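Local coordinates for protein SidF, inhibitor of growth family, member 3 (Legionella pneumophila subsp. pneumophila, PDB 4FYE) that removes phosphate from phosphoinositides, probably acting as a 3-phosphatase on phosphatidylinositol 3,4,5-trisphosphate, at residues A[52-57]-A[704-709]; A[154-159]-A[165-170]; A[202-207]-A[266-271]; A[380-385]-A[538-543]; A[441-446]-A[544-549]. The protein carries 1 engineered substitution. All blocks are in the same frame, centred on the assembly; numbering follows the deposited sequence.

Interaction 1 (A[52-57]-A[704-709])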
# COMPACT_ATOMS: atom_id res chain seq x y z
N VAL A 52 -11.07 9.65 -11.32
CA VAL A 52 -12.41 9.22 -11.06
C VAL A 52 -12.81 9.64 -9.64
O VAL A 52 -12.07 9.35 -8.67
CB VAL A 52 -12.50 7.71 -11.09
CG1 VAL A 52 -13.96 7.31 -10.93
CG2 VAL A 52 -11.88 7.12 -12.36
N VAL A 53 -13.98 10.25 -9.48
CA VAL A 53 -14.37 10.85 -8.19
C VAL A 53 -15.76 10.29 -7.76
O VAL A 53 -16.66 10.20 -8.57
CB VAL A 53 -14.41 12.40 -8.27
CG1 VAL A 53 -14.82 13.04 -6.94
CG2 VAL A 53 -13.05 12.99 -8.66
N VAL A 54 -15.90 9.92 -6.51
CA VAL A 54 -17.15 9.50 -5.97
C VAL A 54 -17.45 10.34 -4.72
O VAL A 54 -16.61 10.41 -3.82
CB VAL A 54 -17.09 8.01 -5.51
CG1 VAL A 54 -18.30 7.68 -4.64
CG2 VAL A 54 -17.12 7.03 -6.67
N ASN A 55 -18.64 10.91 -4.63
CA ASN A 55 -19.17 11.49 -3.38
C ASN A 55 -20.17 10.59 -2.70
O ASN A 55 -21.11 10.13 -3.35
CB ASN A 55 -19.86 12.86 -3.66
CG ASN A 55 -19.00 13.72 -4.54
OD1 ASN A 55 -18.12 14.42 -4.06
ND2 ASN A 55 -19.16 13.58 -5.84
N SER A 56 -20.03 10.35 -1.39
CA SER A 56 -21.08 9.55 -0.72
C SER A 56 -22.44 10.24 -0.87
O SER A 56 -22.54 11.44 -0.71
CB SER A 56 -20.78 9.34 0.76
OG SER A 56 -19.63 8.53 0.91
N GLN A 57 -23.45 9.44 -1.22
CA GLN A 57 -24.87 9.76 -1.12
C GLN A 57 -25.52 8.73 -0.14
O GLN A 57 -24.98 7.64 0.08
CB GLN A 57 -25.55 9.68 -2.50
CG GLN A 57 -25.06 10.63 -3.62
CD GLN A 57 -25.10 12.12 -3.23
OE1 GLN A 57 -24.21 12.89 -3.59
NE2 GLN A 57 -26.13 12.52 -2.49
N GLN A 704 -11.78 1.07 -2.15
CA GLN A 704 -11.32 -0.26 -2.44
C GLN A 704 -12.02 -0.81 -3.67
O GLN A 704 -11.39 -1.42 -4.50
CB GLN A 704 -11.56 -1.24 -1.25
CG GLN A 704 -10.79 -0.83 -0.01
CD GLN A 704 -11.10 -1.73 1.16
OE1 GLN A 704 -11.39 -1.24 2.26
NE2 GLN A 704 -11.03 -3.05 0.93
N ALA A 705 -13.31 -0.55 -3.83
CA ALA A 705 -13.96 -1.15 -4.98
C ALA A 705 -13.52 -0.44 -6.26
O ALA A 705 -13.39 -1.07 -7.33
CB ALA A 705 -15.46 -1.16 -4.82
N LEU A 706 -13.22 0.86 -6.12
CA LEU A 706 -12.69 1.65 -7.26
C LEU A 706 -11.32 1.19 -7.69
O LEU A 706 -11.08 0.98 -8.86
CB LEU A 706 -12.53 3.10 -6.82
CG LEU A 706 -13.65 4.03 -7.19
CD1 LEU A 706 -13.10 5.46 -7.20
CD2 LEU A 706 -14.08 3.68 -8.63
N HIS A 707 -10.41 1.06 -6.70
CA HIS A 707 -9.06 0.56 -6.89
C HIS A 707 -9.13 -0.79 -7.53
O HIS A 707 -8.46 -0.99 -8.53
CB HIS A 707 -8.29 0.59 -5.56
CG HIS A 707 -7.14 -0.37 -5.48
ND1 HIS A 707 -5.86 0.01 -5.70
CD2 HIS A 707 -7.10 -1.73 -5.18
CE1 HIS A 707 -5.05 -1.06 -5.59
NE2 HIS A 707 -5.80 -2.13 -5.28
N HIS A 708 -9.98 -1.71 -7.03
CA HIS A 708 -10.13 -3.05 -7.63
C HIS A 708 -10.57 -3.02 -9.09
O HIS A 708 -10.15 -3.84 -9.92
CB HIS A 708 -11.08 -3.92 -6.78
CG HIS A 708 -10.94 -5.42 -7.02
ND1 HIS A 708 -11.54 -6.08 -8.08
CD2 HIS A 708 -10.31 -6.40 -6.27
CE1 HIS A 708 -11.25 -7.39 -8.02
NE2 HIS A 708 -10.53 -7.60 -6.89
N THR A 709 -11.45 -2.08 -9.42
CA THR A 709 -11.94 -1.96 -10.78
C THR A 709 -10.81 -1.55 -11.73
O THR A 709 -10.58 -2.19 -12.75
CB THR A 709 -13.14 -0.99 -10.84
OG1 THR A 709 -14.14 -1.51 -9.95
CG2 THR A 709 -13.73 -0.94 -12.26
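Val52 on a strand and Leu706 on a helix face each other with their CA atoms 8.5 Å apart, a separation bridged by side chains from both backbones. The arrangement is helix-on-sheet packing: helix 701-712 lies against one face of the mixed sheet that contains strand 50-55. Because side chains alternate along the strand, Val52 and Val54 both present their branches to the helix, whereas Val53 in between points to the other face. Leu706 is the helix's contribution. It aims its side chain at the strand and touches both valines with the same methyl, CD1. The CG1 methyl of Val52 lies 4.3 Å from Leu706 CD1, and the CG2 methyl of Val54 approaches that CD1 to the same 4.3 Å. One leucine methyl thus meets both valines, which lie on the same side of it; all three residues are buried, and the contact is purely apolar, at ordinary van der Waals distance. Backbone hydrogen bonds fix the strand between its neighbours, Val53 pairing with Gln39 on one side and Val52 and Val54 with strand 184-189 on the other. Arg38 also touches Leu706. Beside Leu706 in the helix, Ala705 O accepts two bonds from Thr709, one turn on, from N at 3.0 Å and from OG1 at 2.8 Å, the two donors reaching that oxygen from opposite faces of its carbonyl plane.

Interaction 2 (A[154-159]-A[165-170])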
# COMPACT_ATOMS: atom_id res chain seq x y z
N GLN A 154 -20.32 -17.84 -20.30
CA GLN A 154 -20.67 -18.05 -21.73
C GLN A 154 -20.13 -16.89 -22.61
O GLN A 154 -19.57 -17.11 -23.71
CB GLN A 154 -22.14 -18.25 -21.87
CG GLN A 154 -22.65 -19.56 -21.24
CD GLN A 154 -24.15 -19.50 -21.11
OE1 GLN A 154 -24.71 -18.42 -21.17
NE2 GLN A 154 -24.82 -20.65 -20.98
N PHE A 155 -20.21 -15.66 -22.09
CA PHE A 155 -19.76 -14.55 -22.93
C PHE A 155 -18.26 -14.63 -23.21
O PHE A 155 -17.83 -14.49 -24.34
CB PHE A 155 -20.12 -13.17 -22.33
CG PHE A 155 -19.38 -12.00 -22.96
CD1 PHE A 155 -19.59 -11.63 -24.30
CD2 PHE A 155 -18.45 -11.29 -22.23
CE1 PHE A 155 -18.91 -10.55 -24.86
CE2 PHE A 155 -17.76 -10.21 -22.77
CZ PHE A 155 -17.98 -9.83 -24.08
N THR A 156 -17.48 -14.83 -22.15
CA THR A 156 -16.04 -14.94 -22.31
C THR A 156 -15.62 -16.15 -23.18
O THR A 156 -14.74 -16.04 -24.00
CB THR A 156 -15.24 -14.84 -20.95
OG1 THR A 156 -14.81 -16.12 -20.50
CG2 THR A 156 -16.02 -14.22 -19.86
N GLN A 157 -16.26 -17.30 -23.05
CA GLN A 157 -15.93 -18.44 -23.92
C GLN A 157 -16.09 -18.06 -25.40
O GLN A 157 -15.36 -18.57 -26.30
CB GLN A 157 -16.79 -19.63 -23.51
CG GLN A 157 -16.67 -20.85 -24.41
CD GLN A 157 -17.95 -21.69 -24.46
OE1 GLN A 157 -19.04 -21.27 -23.98
NE2 GLN A 157 -17.84 -22.88 -25.04
N ALA A 158 -17.03 -17.14 -25.65
CA ALA A 158 -17.45 -16.80 -27.01
C ALA A 158 -16.58 -15.72 -27.56
O ALA A 158 -16.43 -15.59 -28.76
CB ALA A 158 -18.90 -16.33 -27.04
N VAL A 159 -16.02 -14.92 -26.68
CA VAL A 159 -15.06 -13.91 -27.07
C VAL A 159 -13.75 -14.60 -27.41
O VAL A 159 -12.97 -14.07 -28.23
CB VAL A 159 -14.77 -12.93 -25.91
CG1 VAL A 159 -13.78 -11.86 -26.31
CG2 VAL A 159 -16.02 -12.25 -25.45
N HIS A 165 -8.00 -15.80 -29.44
CA HIS A 165 -7.00 -15.74 -28.37
C HIS A 165 -7.39 -16.56 -27.19
O HIS A 165 -8.55 -16.89 -27.00
CB HIS A 165 -6.69 -14.31 -28.00
CG HIS A 165 -5.86 -13.60 -29.03
ND1 HIS A 165 -6.29 -13.41 -30.31
CD2 HIS A 165 -4.56 -13.07 -28.97
CE1 HIS A 165 -5.32 -12.78 -31.02
NE2 HIS A 165 -4.28 -12.55 -30.18
N LYS A 166 -6.41 -16.92 -26.38
CA LYS A 166 -6.76 -17.74 -25.22
C LYS A 166 -7.12 -16.90 -23.98
O LYS A 166 -6.70 -15.73 -23.82
CB LYS A 166 -5.68 -18.79 -24.94
CG LYS A 166 -5.62 -19.88 -26.00
CD LYS A 166 -4.28 -20.62 -25.97
CE LYS A 166 -4.48 -22.08 -26.35
NZ LYS A 166 -5.42 -22.70 -25.37
N LEU A 167 -7.91 -17.50 -23.12
CA LEU A 167 -8.36 -16.85 -21.90
C LEU A 167 -7.22 -16.10 -21.25
O LEU A 167 -7.32 -14.88 -21.05
CB LEU A 167 -8.95 -17.90 -20.94
CG LEU A 167 -10.46 -18.03 -20.71
CD1 LEU A 167 -10.91 -16.93 -19.75
CD2 LEU A 167 -11.27 -18.04 -22.00
N LYS A 168 -6.11 -16.82 -20.98
CA LYS A 168 -4.89 -16.25 -20.34
C LYS A 168 -4.31 -15.04 -21.05
O LYS A 168 -3.78 -14.15 -20.45
CB LYS A 168 -3.80 -17.31 -20.13
CG LYS A 168 -3.88 -17.96 -18.75
CD LYS A 168 -2.50 -18.32 -18.18
CE LYS A 168 -2.14 -19.78 -18.42
NZ LYS A 168 -3.29 -20.69 -18.13
N ALA A 169 -4.41 -15.04 -22.36
CA ALA A 169 -3.87 -13.95 -23.14
C ALA A 169 -4.73 -12.68 -22.96
O ALA A 169 -4.22 -11.59 -22.72
CB ALA A 169 -3.77 -14.40 -24.61
N LEU A 170 -6.05 -12.84 -23.07
CA LEU A 170 -7.01 -11.75 -22.90
C LEU A 170 -6.82 -11.05 -21.57
O LEU A 170 -6.74 -9.82 -21.49
CB LEU A 170 -8.43 -12.32 -23.00
CG LEU A 170 -8.77 -12.58 -24.47
CD1 LEU A 170 -10.02 -13.41 -24.61
CD2 LEU A 170 -8.92 -11.25 -25.19
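Val159, which meets Leu170 across the contact, donates its backbone N to Phe155 O at 3.0 Å, and the same carbonyl oxygen takes a second, weak bond from Ala158 N. These are bonds of the helix itself; what reaches from one segment to the other is hydrocarbon and one hydroxyl. The CG1 methyl of Val159 stands 4.4 Å from Leu170 CD1, two branch ends facing each other in a buried position. Its other methyl, CG2, is used within its own helix, where it sits 3.3 Å above the plane of the Phe155 ring, offset toward the rim. With CG1 anti to the backbone N (chi1 -179°), Val159 divides its branches between the two tasks. The segments belong to a helix-loop-helix connection: helix 136-163 ends, the chain turns, and helix 167-180 starts with Lys166 at its N-cap position, so Leu167 and Leu170 lie on the first turn of the new helix. Leu170 N is bonded to Lys166 O at 3.1 Å, which belongs to this opening turn. The second pair joins Thr156 and Leu167, whose side chains cross at about a right angle. Leu167 CD1 comes to 4.1 Å from Thr156 OG1, a methyl beside a hydroxyl oxygen rather than a polar bond. Helices 71-92 and 98-119 also pack on helix 136-163: Tyr78 touches Thr156, Ile105 touches Val159, and the ring of Phe112 meets that of Phe155 with their planes at about 55°.

Interaction 3 (A[202-207]-A[266-271])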
# COMPACT_ATOMS: atom_id res chain seq x y z
N ILE A 202 -10.24 10.58 0.53
CA ILE A 202 -9.16 9.65 0.39
C ILE A 202 -8.90 9.48 -1.10
O ILE A 202 -9.83 9.31 -1.87
CB ILE A 202 -9.54 8.24 0.90
CG1 ILE A 202 -10.07 8.27 2.32
CG2 ILE A 202 -8.31 7.31 0.84
CD1 ILE A 202 -10.90 7.05 2.61
N MET A 203 -7.62 9.45 -1.49
CA MET A 203 -7.31 9.22 -2.88
C MET A 203 -6.13 8.27 -3.06
O MET A 203 -5.40 8.03 -2.14
CB MET A 203 -7.05 10.53 -3.58
CG MET A 203 -6.16 11.48 -2.83
SD MET A 203 -5.82 12.90 -3.95
CE MET A 203 -7.15 14.07 -3.66
N TYR A 204 -6.06 7.63 -4.23
CA TYR A 204 -5.02 6.74 -4.63
C TYR A 204 -4.54 7.42 -5.88
O TYR A 204 -5.33 7.67 -6.84
CB TYR A 204 -5.55 5.30 -4.93
CG TYR A 204 -5.82 4.38 -3.71
CD1 TYR A 204 -5.90 4.87 -2.42
CD2 TYR A 204 -6.03 3.04 -3.87
CE1 TYR A 204 -6.13 4.05 -1.33
CE2 TYR A 204 -6.31 2.19 -2.78
CZ TYR A 204 -6.35 2.69 -1.52
OH TYR A 204 -6.63 1.83 -0.46
N ILE A 205 -3.26 7.84 -5.82
CA ILE A 205 -2.61 8.43 -6.94
C ILE A 205 -1.59 7.41 -7.39
O ILE A 205 -0.77 6.98 -6.62
CB ILE A 205 -1.91 9.72 -6.56
CG1 ILE A 205 -2.89 10.73 -5.97
CG2 ILE A 205 -1.25 10.35 -7.79
CD1 ILE A 205 -2.12 11.81 -5.19
N PRO A 206 -1.68 6.99 -8.63
CA PRO A 206 -0.76 5.96 -9.11
C PRO A 206 0.65 6.52 -9.10
O PRO A 206 0.90 7.62 -9.58
CB PRO A 206 -1.15 5.78 -10.56
CG PRO A 206 -2.41 6.55 -10.77
CD PRO A 206 -2.48 7.60 -9.72
N CYS A 207 1.59 5.75 -8.65
CA CYS A 207 2.92 6.24 -8.76
C CYS A 207 3.77 5.14 -9.25
O CYS A 207 3.31 4.01 -9.42
CB CYS A 207 3.41 6.69 -7.39
SG CYS A 207 3.29 5.34 -6.24
N SER A 266 0.91 7.71 2.67
CA SER A 266 1.68 6.50 2.65
C SER A 266 1.46 5.81 1.33
O SER A 266 0.97 6.44 0.36
CB SER A 266 1.30 5.59 3.82
OG SER A 266 0.04 4.95 3.69
N PHE A 267 1.83 4.53 1.26
CA PHE A 267 1.72 3.81 -0.00
C PHE A 267 0.76 2.65 0.08
O PHE A 267 0.77 1.85 1.03
CB PHE A 267 3.10 3.27 -0.48
CG PHE A 267 3.99 4.31 -1.06
CD1 PHE A 267 3.71 4.87 -2.33
CD2 PHE A 267 5.14 4.75 -0.36
CE1 PHE A 267 4.52 5.86 -2.88
CE2 PHE A 267 5.97 5.72 -0.91
CZ PHE A 267 5.64 6.32 -2.15
N SER A 268 -0.04 2.51 -0.96
CA SER A 268 -0.74 1.25 -1.12
C SER A 268 0.09 0.46 -2.11
O SER A 268 0.34 0.91 -3.25
CB SER A 268 -2.17 1.46 -1.63
OG SER A 268 -2.63 0.36 -2.39
N GLY A 269 0.52 -0.72 -1.69
CA GLY A 269 1.49 -1.47 -2.45
C GLY A 269 2.89 -1.07 -2.03
O GLY A 269 3.06 -0.39 -1.04
N PRO A 270 3.89 -1.52 -2.76
CA PRO A 270 3.68 -2.32 -3.96
C PRO A 270 3.21 -3.71 -3.62
O PRO A 270 3.36 -4.17 -2.49
CB PRO A 270 5.07 -2.37 -4.57
CG PRO A 270 5.97 -2.33 -3.40
CD PRO A 270 5.28 -1.56 -2.32
N GLY A 271 2.67 -4.39 -4.61
CA GLY A 271 2.18 -5.74 -4.42
C GLY A 271 3.46 -6.51 -4.46
O GLY A 271 4.51 -5.93 -4.22
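Cys207 and Phe267 make a sulfur-aromatic contact. The sulfur approaches the ring at its edge, near the ring plane, with SG 3.6 Å from Phe267 CE1 and 4.9 Å from the ring centroid, 76° off the normal. Cys207 places SG between its backbone N and carbonyl carbon (chi1 57°), which turns the sulfur toward the ring. The Phe267 side chain leaves its backbone away from Cys207, and it is the CE1 side of the ring that meets the sulfur.

Van der Waals packing joins the second pair. Ser268 CB lies 4.3 Å above one face of the Tyr204 ring, displaced toward the rim, while Ser268 OG is 4.1 Å from Tyr204 CE2. The polar ends converge on Gln654 outside the segments: Tyr204 OH is hydrogen-bonded to its OE1, and Ser268 OG has weak bonds to its NE2 and to Asn649 ND2.

The two segments are not adjacent strands. Strand 247-254 runs between strands 199-206 and 260-268, antiparallel to both, so Tyr204 and Ser268 meet across it, and Cys207 reaches Phe267 beyond its start, next to Met246. Met249 of that middle strand touches Tyr204, and helix 284-311 supplies Thr304, which touches both Cys207 and Phe267.

Interaction 4 (A[380-385]-A[538-543])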
# COMPACT_ATOMS: atom_id res chain seq x y z
N VAL A 380 11.85 -10.58 -0.22
CA VAL A 380 11.66 -9.16 -0.13
C VAL A 380 12.43 -8.74 1.09
O VAL A 380 13.25 -7.80 1.03
CB VAL A 380 10.15 -8.78 -0.07
CG1 VAL A 380 9.98 -7.37 0.45
CG2 VAL A 380 9.47 -8.93 -1.43
N ARG A 381 12.24 -9.47 2.18
CA ARG A 381 12.99 -9.20 3.41
C ARG A 381 14.53 -9.25 3.20
O ARG A 381 15.26 -8.45 3.75
CB ARG A 381 12.47 -10.09 4.54
CG ARG A 381 13.50 -10.80 5.38
CD ARG A 381 14.05 -9.92 6.47
NE ARG A 381 15.50 -10.01 6.53
CZ ARG A 381 16.29 -10.91 5.93
NH1 ARG A 381 15.80 -11.88 5.17
NH2 ARG A 381 17.60 -10.83 6.08
N GLN A 382 15.01 -10.12 2.34
CA GLN A 382 16.44 -10.21 2.08
C GLN A 382 16.95 -9.03 1.22
O GLN A 382 18.01 -8.43 1.51
CB GLN A 382 16.70 -11.57 1.42
CG GLN A 382 18.01 -11.75 0.68
CD GLN A 382 18.27 -13.19 0.27
OE1 GLN A 382 19.44 -13.62 0.22
NE2 GLN A 382 17.20 -13.97 -0.01
N MET A 383 16.18 -8.67 0.19
CA MET A 383 16.56 -7.53 -0.67
C MET A 383 16.43 -6.15 0.07
O MET A 383 17.29 -5.28 -0.07
CB MET A 383 15.85 -7.59 -2.03
CG MET A 383 15.88 -8.94 -2.74
SD MET A 383 17.51 -9.71 -3.10
CE MET A 383 18.20 -9.97 -1.50
N MET A 384 15.39 -5.97 0.87
CA MET A 384 15.32 -4.80 1.74
C MET A 384 16.56 -4.69 2.61
O MET A 384 17.14 -3.59 2.73
CB MET A 384 14.03 -4.78 2.61
CG MET A 384 12.74 -4.49 1.84
SD MET A 384 11.30 -4.47 2.95
CE MET A 384 11.88 -3.10 3.93
N ASP A 385 16.96 -5.80 3.23
CA ASP A 385 18.16 -5.79 4.11
C ASP A 385 19.47 -5.69 3.31
O ASP A 385 20.49 -5.23 3.85
CB ASP A 385 18.22 -7.00 5.06
CG ASP A 385 17.58 -6.74 6.44
OD1 ASP A 385 17.52 -5.56 6.91
OD2 ASP A 385 17.14 -7.75 7.06
N SER A 538 27.13 -16.59 3.55
CA SER A 538 27.85 -15.78 4.48
C SER A 538 26.99 -14.72 5.18
O SER A 538 27.05 -14.55 6.40
CB SER A 538 29.05 -15.16 3.80
OG SER A 538 29.78 -14.45 4.76
N ILE A 539 26.18 -14.02 4.40
CA ILE A 539 25.15 -13.17 4.97
C ILE A 539 24.21 -14.01 5.83
O ILE A 539 24.01 -13.69 7.01
CB ILE A 539 24.40 -12.43 3.87
CG1 ILE A 539 25.39 -11.60 3.05
CG2 ILE A 539 23.28 -11.55 4.45
CD1 ILE A 539 25.04 -11.54 1.58
N LYS A 540 23.69 -15.10 5.27
CA LYS A 540 22.89 -16.06 6.05
C LYS A 540 23.43 -16.27 7.46
O LYS A 540 22.70 -16.06 8.44
CB LYS A 540 22.78 -17.43 5.37
CG LYS A 540 21.81 -17.51 4.22
CD LYS A 540 20.41 -17.09 4.63
CE LYS A 540 19.66 -16.52 3.43
NZ LYS A 540 19.87 -17.41 2.24
N LYS A 541 24.70 -16.67 7.53
CA LYS A 541 25.39 -16.98 8.80
C LYS A 541 25.42 -15.78 9.77
O LYS A 541 25.11 -15.92 10.96
CB LYS A 541 26.81 -17.49 8.51
CG LYS A 541 27.60 -17.97 9.73
CD LYS A 541 29.05 -18.30 9.40
CE LYS A 541 29.75 -18.94 10.59
NZ LYS A 541 31.24 -18.87 10.47
N GLN A 542 25.76 -14.60 9.28
CA GLN A 542 25.80 -13.41 10.14
C GLN A 542 24.40 -12.97 10.48
O GLN A 542 24.13 -12.61 11.63
CB GLN A 542 26.57 -12.24 9.50
CG GLN A 542 28.07 -12.30 9.65
CD GLN A 542 28.74 -11.10 8.97
OE1 GLN A 542 29.42 -11.28 7.96
NE2 GLN A 542 28.52 -9.87 9.51
N GLU A 543 23.50 -12.97 9.50
CA GLU A 543 22.06 -12.74 9.76
C GLU A 543 21.58 -13.61 10.98
O GLU A 543 21.04 -13.09 11.98
CB GLU A 543 21.25 -12.97 8.48
CG GLU A 543 21.37 -11.82 7.45
CD GLU A 543 20.49 -11.92 6.17
OE1 GLU A 543 20.06 -13.05 5.80
OE2 GLU A 543 20.27 -10.87 5.50
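Arg381 and Glu543 form a buried salt bridge, with NH2 of the arginine 2.7 Å from OE2 of the glutamate. The bridge is the cross-helix member of a salt-bridge network of Arg381, Asp385 and Glu543, and it spans two helix segments that run at 90° to one another, their axes 12.8 Å apart at closest approach. The carboxylate lies at the edge of the guanidinium, near its plane, yet the two flat groups are turned 67° from one another, so the carboxylate is met through a single nitrogen, not by a paired, two-pronged bridge. Glu543 reaches it with a chain extended beyond CG, whereas Arg381 is bent at chi2 and chi3, which turns its guanidinium forward along its own helix, toward Asp385.

That bend is held by Asp385, one helical turn on. Arg381 NE donates to Asp385 OD2 at 2.8 Å, with an N-H...O angle of 145°, and NH2 adds a weak, longer bond to the same oxygen. OD2 is met on its anti side, out of the carboxylate plane. A further salt bridge, to NH1 of Arg443, gives this oxygen a second arginine and links the network to helix 438-458. Helix 522-583, whose part around Glu543 lies in a predicted coiled coil, is thus joined by charge to helix 373-387. The arginines probably offset the proximity of the two acids, since Asp385 OD2 and Glu543 OE2 lie 4.7 Å apart.

Interaction 5 (A[441-446]-A[544-549])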
# COMPACT_ATOMS: atom_id res chain seq x y z
N ASN A 441 10.22 -10.67 13.02
CA ASN A 441 9.20 -9.89 13.69
C ASN A 441 9.68 -9.36 15.05
O ASN A 441 9.53 -8.15 15.37
CB ASN A 441 7.88 -10.67 13.78
CG ASN A 441 7.13 -10.68 12.46
OD1 ASN A 441 7.38 -9.85 11.58
ND2 ASN A 441 6.21 -11.63 12.30
N ALA A 442 10.34 -10.23 15.80
CA ALA A 442 11.10 -9.76 16.96
C ALA A 442 12.26 -8.72 16.64
O ALA A 442 12.37 -7.66 17.28
CB ALA A 442 11.61 -10.93 17.80
N ARG A 443 13.10 -8.98 15.65
CA ARG A 443 14.01 -7.95 15.17
C ARG A 443 13.26 -6.61 14.92
O ARG A 443 13.61 -5.56 15.53
CB ARG A 443 14.64 -8.43 13.87
CG ARG A 443 15.58 -7.44 13.18
CD ARG A 443 16.60 -8.24 12.38
NE ARG A 443 17.48 -7.37 11.63
CZ ARG A 443 17.23 -6.92 10.41
NH1 ARG A 443 16.14 -7.29 9.77
NH2 ARG A 443 18.13 -6.13 9.81
N PHE A 444 12.23 -6.66 14.07
CA PHE A 444 11.40 -5.48 13.74
C PHE A 444 10.88 -4.80 15.01
O PHE A 444 11.00 -3.59 15.17
CB PHE A 444 10.25 -5.92 12.83
CG PHE A 444 9.26 -4.83 12.50
CD1 PHE A 444 9.48 -3.98 11.43
CD2 PHE A 444 8.10 -4.68 13.27
CE1 PHE A 444 8.55 -2.98 11.13
CE2 PHE A 444 7.18 -3.71 12.96
CZ PHE A 444 7.41 -2.85 11.89
N VAL A 445 10.36 -5.57 15.95
CA VAL A 445 9.87 -4.94 17.14
C VAL A 445 11.00 -4.19 17.83
O VAL A 445 10.85 -3.00 18.20
CB VAL A 445 9.11 -5.93 18.05
CG1 VAL A 445 8.91 -5.36 19.45
CG2 VAL A 445 7.74 -6.27 17.44
N ASN A 446 12.16 -4.83 17.98
CA ASN A 446 13.30 -4.14 18.62
C ASN A 446 13.69 -2.85 17.86
O ASN A 446 13.92 -1.79 18.45
CB ASN A 446 14.51 -5.06 18.67
CG ASN A 446 14.37 -6.16 19.66
OD1 ASN A 446 13.71 -6.02 20.71
ND2 ASN A 446 15.03 -7.30 19.36
N SER A 544 21.86 -14.92 10.94
CA SER A 544 21.61 -15.80 12.11
C SER A 544 22.07 -15.29 13.46
O SER A 544 21.30 -15.32 14.42
CB SER A 544 22.21 -17.17 11.90
OG SER A 544 21.43 -17.90 10.99
N ALA A 545 23.32 -14.84 13.57
CA ALA A 545 23.85 -14.50 14.88
C ALA A 545 23.21 -13.21 15.39
O ALA A 545 22.94 -13.06 16.59
CB ALA A 545 25.38 -14.40 14.87
N ILE A 546 22.96 -12.29 14.46
CA ILE A 546 22.19 -11.05 14.69
C ILE A 546 20.78 -11.34 15.22
O ILE A 546 20.34 -10.77 16.23
CB ILE A 546 22.13 -10.21 13.41
CG1 ILE A 546 23.52 -9.67 13.10
CG2 ILE A 546 21.13 -9.07 13.53
CD1 ILE A 546 23.69 -9.00 11.76
N TYR A 547 20.08 -12.25 14.55
CA TYR A 547 18.81 -12.71 15.08
C TYR A 547 18.95 -13.23 16.52
O TYR A 547 18.14 -12.86 17.39
CB TYR A 547 18.22 -13.78 14.16
CG TYR A 547 17.59 -13.21 12.92
CD1 TYR A 547 16.76 -12.10 13.00
CD2 TYR A 547 17.79 -13.80 11.66
CE1 TYR A 547 16.15 -11.58 11.86
CE2 TYR A 547 17.19 -13.30 10.51
CZ TYR A 547 16.36 -12.18 10.61
OH TYR A 547 15.75 -11.62 9.48
N GLU A 548 19.99 -14.04 16.76
CA GLU A 548 20.21 -14.72 18.06
C GLU A 548 20.25 -13.64 19.12
O GLU A 548 19.71 -13.81 20.22
CB GLU A 548 21.53 -15.53 18.07
CG GLU A 548 21.47 -16.97 17.57
CD GLU A 548 21.45 -18.02 18.70
OE1 GLU A 548 22.53 -18.28 19.32
OE2 GLU A 548 20.38 -18.62 18.95
N LEU A 549 20.87 -12.52 18.77
CA LEU A 549 21.02 -11.39 19.68
C LEU A 549 19.69 -10.68 19.91
O LEU A 549 19.32 -10.40 21.08
CB LEU A 549 22.10 -10.45 19.15
CG LEU A 549 23.51 -11.03 19.26
CD1 LEU A 549 24.57 -10.12 18.63
CD2 LEU A 549 23.86 -11.34 20.71
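Arg443 brings its aliphatic stem obliquely to the ring of Tyr547 at its CE1 corner, CD coming to 3.4 Å from Tyr547 CE1 and CB to 4.0 Å from that carbon. Its conformation explains the reach: CG stands anti to the backbone N (chi1 178°) and the chain stays extended from CG to NE, carrying the methylenes past the CE1 side of the ring. At the end, chi4 of -88° swings the guanidinium out of line with the stem. The guanidinium and ring planes then stand 87° apart, so the two do not stack. Tyr547 has CG beside its backbone N, anti to the carbonyl carbon, a torsion that brings the ring across from its helix to the arginine.

This is helix-helix packing between helix 438-458 and the long helix 522-583, whose backbones come close here: the CA atoms of Arg443 and Tyr547 are 6.8 Å apart. Ile546 makes a looser contact, its CG2 methyl 4.5 Å from Arg443 NE. The polar ends of the main pair share a partner one turn earlier on the arginine's own helix: Gln440 OE1 is hydrogen-bonded to both Arg443 NH1 and Tyr547 OH. Toward helix 482-514, Arg443 NH2 has a long, weak ion pair with Glu492.

Interaction 1 joins distant parts of the chain, and the other four fall between its segments in sequence. Interactions 2 and 3 follow one another, whereas interactions 4 and 5 interlace, both ending on helix 522-583. Interactions 1 and 3 both reach the six-stranded sheet, their centres 14 Å apart, and meet where His707 packs against Tyr204. Interactions 4 and 5, with centres 12 Å apart, touch through Asp385 and Arg443, tying helices 373-387 and 438-458 to one long helix. Interaction 2 stands apart in a helical region, its centre 49 Å from that of interaction 5. The contacts thus join the sheet to helix 701-712, near the C-terminal end, and lie in two separate helical regions of the phosphatase domain.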